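Pyrrolysyl-tRNA synthetase (Desulfitobacterium hafniense, PDB 3DSQ) probably attaches pyrrolysine to its cognate tRNA at the expense of ATP, as a homodimeric class II aminoacyl-tRNA synthetase. Local coordinates at residues S12-K16 / V17-R21. Numbering follows the deposited sequence.
Sequences SFWTK and VQYQR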
ATOM      1  N   SER B  12       5.304  32.597 -30.460  1.00 42.97           N
ATOM      2  CA  SER B  12       6.257  32.065 -29.487  1.00 40.36           C
ATOM      3  C   SER B  12       5.548  31.348 -28.341  1.00 37.98           C
ATOM      4  O   SER B  12       4.848  31.976 -27.542  1.00 33.65           O
ATOM      5  CB  SER B  12       7.134  33.184 -28.916  1.00 41.22           C
ATOM      6  OG  SER B  12       7.944  33.759 -29.923  1.00 45.22           O
ATOM      7  N   PHE B  13       5.744  30.032 -28.262  1.00 34.08           N
ATOM      8  CA  PHE B  13       5.111  29.229 -27.222  1.00 31.82           C
ATOM      9  C   PHE B  13       6.093  28.784 -26.149  1.00 28.43           C
ATOM     10  O   PHE B  13       7.280  29.078 -26.235  1.00 29.38           O
ATOM     11  CB  PHE B  13       4.419  28.013 -27.846  1.00 33.22           C
ATOM     12  CG  PHE B  13       3.413  28.372 -28.896  1.00 36.37           C
ATOM     13  CD1 PHE B  13       3.804  28.555 -30.221  1.00 37.38           C
ATOM     14  CD2 PHE B  13       2.075  28.570 -28.557  1.00 36.02           C
ATOM     15  CE1 PHE B  13       2.877  28.930 -31.194  1.00 37.72           C
ATOM     16  CE2 PHE B  13       1.140  28.946 -29.521  1.00 35.97           C
ATOM     17  CZ  PHE B  13       1.542  29.128 -30.842  1.00 38.71           C
ATOM     18  N   TRP B  14       5.590  28.089 -25.132  1.00 25.89           N
ATOM     19  CA  TRP B  14       6.427  27.614 -24.033  1.00 27.88           C
ATOM     20  C   TRP B  14       7.519  26.684 -24.556  1.00 29.67           C
ATOM     21  O   TRP B  14       7.311  25.974 -25.542  1.00 26.77           O
ATOM     22  CB  TRP B  14       5.608  26.804 -23.016  1.00 26.09           C
ATOM     23  CG  TRP B  14       4.454  27.515 -22.395  1.00 26.18           C
ATOM     24  CD1 TRP B  14       3.179  27.046 -22.272  1.00 28.08           C
ATOM     25  CD2 TRP B  14       4.467  28.808 -21.787  1.00 23.69           C
ATOM     26  NE1 TRP B  14       2.391  27.967 -21.624  1.00 26.04           N
ATOM     27  CE2 TRP B  14       3.158  29.059 -21.313  1.00 26.09           C
ATOM     28  CE3 TRP B  14       5.458  29.779 -21.592  1.00 24.25           C
ATOM     29  CZ2 TRP B  14       2.810  30.246 -20.653  1.00 25.46           C
ATOM     30  CZ3 TRP B  14       5.120  30.958 -20.936  1.00 27.72           C
ATOM     31  CH2 TRP B  14       3.798  31.181 -20.472  1.00 28.05           C
ATOM     32  N   THR B  15       8.677  26.704 -23.899  1.00 29.56           N
ATOM     33  CA  THR B  15       9.751  25.794 -24.259  1.00 30.93           C
ATOM     34  C   THR B  15       9.288  24.519 -23.567  1.00 32.05           C
ATOM     35  O   THR B  15       8.498  24.585 -22.614  1.00 31.73           O
ATOM     36  CB  THR B  15      11.095  26.203 -23.653  1.00 31.16           C
ATOM     37  OG1 THR B  15      10.979  26.248 -22.225  1.00 27.18           O
ATOM     38  CG2 THR B  15      11.544  27.566 -24.194  1.00 30.68           C
ATOM     39  N   LYS B  16       9.763  23.369 -24.029  1.00 29.55           N
ATOM     40  CA  LYS B  16       9.365  22.101 -23.439  1.00 29.32           C
ATOM     41  C   LYS B  16       9.537  22.108 -21.925  1.00 30.66           C
ATOM     42  O   LYS B  16       8.705  21.548 -21.203  1.00 30.95           O
ATOM     43  CB  LYS B  16      10.174  20.950 -24.054  1.00 31.76           C
ATOM     44  CG  LYS B  16       9.825  19.559 -23.514  1.00 33.25           C
ATOM     45  CD  LYS B  16       8.361  19.192 -23.773  1.00 37.42           C
ATOM     46  CE  LYS B  16       8.019  17.788 -23.259  1.00 35.31           C
ATOM     47  NZ  LYS B  16       8.626  17.531 -21.916  1.00 37.08           N
ATOM     48  N   VAL B  17      10.603  22.741 -21.436  1.00 28.36           N
ATOM     49  CA  VAL B  17      10.840  22.778 -20.001  1.00 29.49           C
ATOM     50  C   VAL B  17       9.839  23.679 -19.249  1.00 29.62           C
ATOM     51  O   VAL B  17       9.458  23.380 -18.117  1.00 28.16           O
ATOM     52  CB  VAL B  17      12.280  23.223 -19.688  1.00 30.27           C
ATOM     53  CG1 VAL B  17      12.439  24.717 -19.914  1.00 31.86           C
ATOM     54  CG2 VAL B  17      12.632  22.834 -18.266  1.00 31.49           C
ATOM     55  N   GLN B  18       9.426  24.776 -19.874  1.00 28.95           N
ATOM     56  CA  GLN B  18       8.455  25.683 -19.260  1.00 29.31           C
ATOM     57  C   GLN B  18       7.111  24.982 -19.231  1.00 28.84           C
ATOM     58  O   GLN B  18       6.384  25.037 -18.236  1.00 28.51           O
ATOM     59  CB  GLN B  18       8.330  26.962 -20.076  1.00 25.76           C
ATOM     60  CG  GLN B  18       9.577  27.792 -20.087  1.00 25.84           C
ATOM     61  CD  GLN B  18       9.426  29.006 -20.954  1.00 24.26           C
ATOM     62  OE1 GLN B  18       8.918  28.920 -22.071  1.00 25.19           O
ATOM     63  NE2 GLN B  18       9.867  30.152 -20.449  1.00 24.83           N
ATOM     64  N   TYR B  19       6.799  24.314 -20.337  1.00 29.01           N
ATOM     65  CA  TYR B  19       5.559  23.568 -20.472  1.00 28.38           C
ATOM     66  C   TYR B  19       5.467  22.484 -19.386  1.00 28.67           C
ATOM     67  O   TYR B  19       4.432  22.335 -18.725  1.00 26.31           O
ATOM     68  CB  TYR B  19       5.508  22.934 -21.858  1.00 28.45           C
ATOM     69  CG  TYR B  19       4.236  22.187 -22.175  1.00 28.45           C
ATOM     70  CD1 TYR B  19       3.114  22.852 -22.682  1.00 31.64           C
ATOM     71  CD2 TYR B  19       4.153  20.806 -21.979  1.00 30.18           C
ATOM     72  CE1 TYR B  19       1.938  22.155 -22.990  1.00 32.10           C
ATOM     73  CE2 TYR B  19       2.987  20.102 -22.281  1.00 31.16           C
ATOM     74  CZ  TYR B  19       1.888  20.779 -22.788  1.00 33.21           C
ATOM     75  OH  TYR B  19       0.751  20.072 -23.111  1.00 37.39           O
ATOM     76  N   GLN B  20       6.551  21.734 -19.199  1.00 27.17           N
ATOM     77  CA  GLN B  20       6.577  20.676 -18.197  1.00 27.67           C
ATOM     78  C   GLN B  20       6.398  21.229 -16.782  1.00 26.39           C
ATOM     79  O   GLN B  20       5.725  20.625 -15.952  1.00 25.28           O
ATOM     80  CB  GLN B  20       7.898  19.898 -18.251  1.00 30.25           C
ATOM     81  CG  GLN B  20       7.952  18.767 -17.229  1.00 37.27           C
ATOM     82  CD  GLN B  20       9.313  18.081 -17.138  1.00 42.49           C
ATOM     83  OE1 GLN B  20      10.305  18.679 -16.703  1.00 43.95           O
ATOM     84  NE2 GLN B  20       9.359  16.817 -17.543  1.00 44.29           N
ATOM     85  N   ARG B  21       7.036  22.360 -16.512  1.00 24.35           N
ATOM     86  CA  ARG B  21       6.952  23.004 -15.211  1.00 27.39           C
ATOM     87  C   ARG B  21       5.500  23.423 -14.922  1.00 26.66           C
ATOM     88  O   ARG B  21       4.960  23.155 -13.851  1.00 27.76           O
ATOM     89  CB  ARG B  21       7.891  24.221 -15.187  1.00 26.08           C
ATOM     90  CG  ARG B  21       7.889  25.025 -13.887  1.00 29.53           C
ATOM     91  CD  ARG B  21       8.064  24.143 -12.666  1.00 30.14           C
ATOM     92  NE  ARG B  21       8.296  24.922 -11.452  1.00 32.80           N
ATOM     93  CZ  ARG B  21       8.406  24.400 -10.234  1.00 31.30           C
ATOM     94  NH1 ARG B  21       8.302  23.090 -10.055  1.00 33.19           N
ATOM     95  NH2 ARG B  21       8.635  25.190  -9.197  1.00 31.38           N
TER
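Gln-18 folds back from the first turn of helix 16-24 onto Thr-15, the residue that immediately precedes the helix. Its CB lies 3.5 Å from both the carbonyl O and OG1 of Thr-15, and also approaches CB of Trp-14. CG, anti to the carbonyl carbon of its own residue (chi1 -66°), comes within 3.0 Å of Thr-15 OG1, and the chain then runs extended to the amide, whose CD is still beside that hydroxyl. OE1 accepts from Thr-15 N at 2.9 Å in a nearly straight bond (165° at the hydrogen), the donor tilted slightly from the carbonyl plane. The same OE1 sits 3.6 Å from Trp-14 CE3, at the edge of the indole, with the amide standing almost perpendicular to the ring. NE2, the other tip atom, makes a weak hydrogen bond to Asp-43 OD1 on helix 39-68, where Arg-42 touches Trp-14, Thr-15 and Gln-18. In return Thr-15 OG1, at the N-cap, accepts from Gln-18 N at 3.2 Å; this bond and that of OE1 make a capping box that starts the helix. Regular backbone bonding follows: Thr-15 O accepts from Tyr-19 N at 2.9 Å, and Lys-16 O from Gln-20 N. Cutting Gln-18 back to an alanine would probably leave Thr-15 N without its acceptor and Asp-43 without its weak partner. Trp-14 is tied by NE1 to the carbonyl O of Gln-31, and its ring meets that of Phe-36.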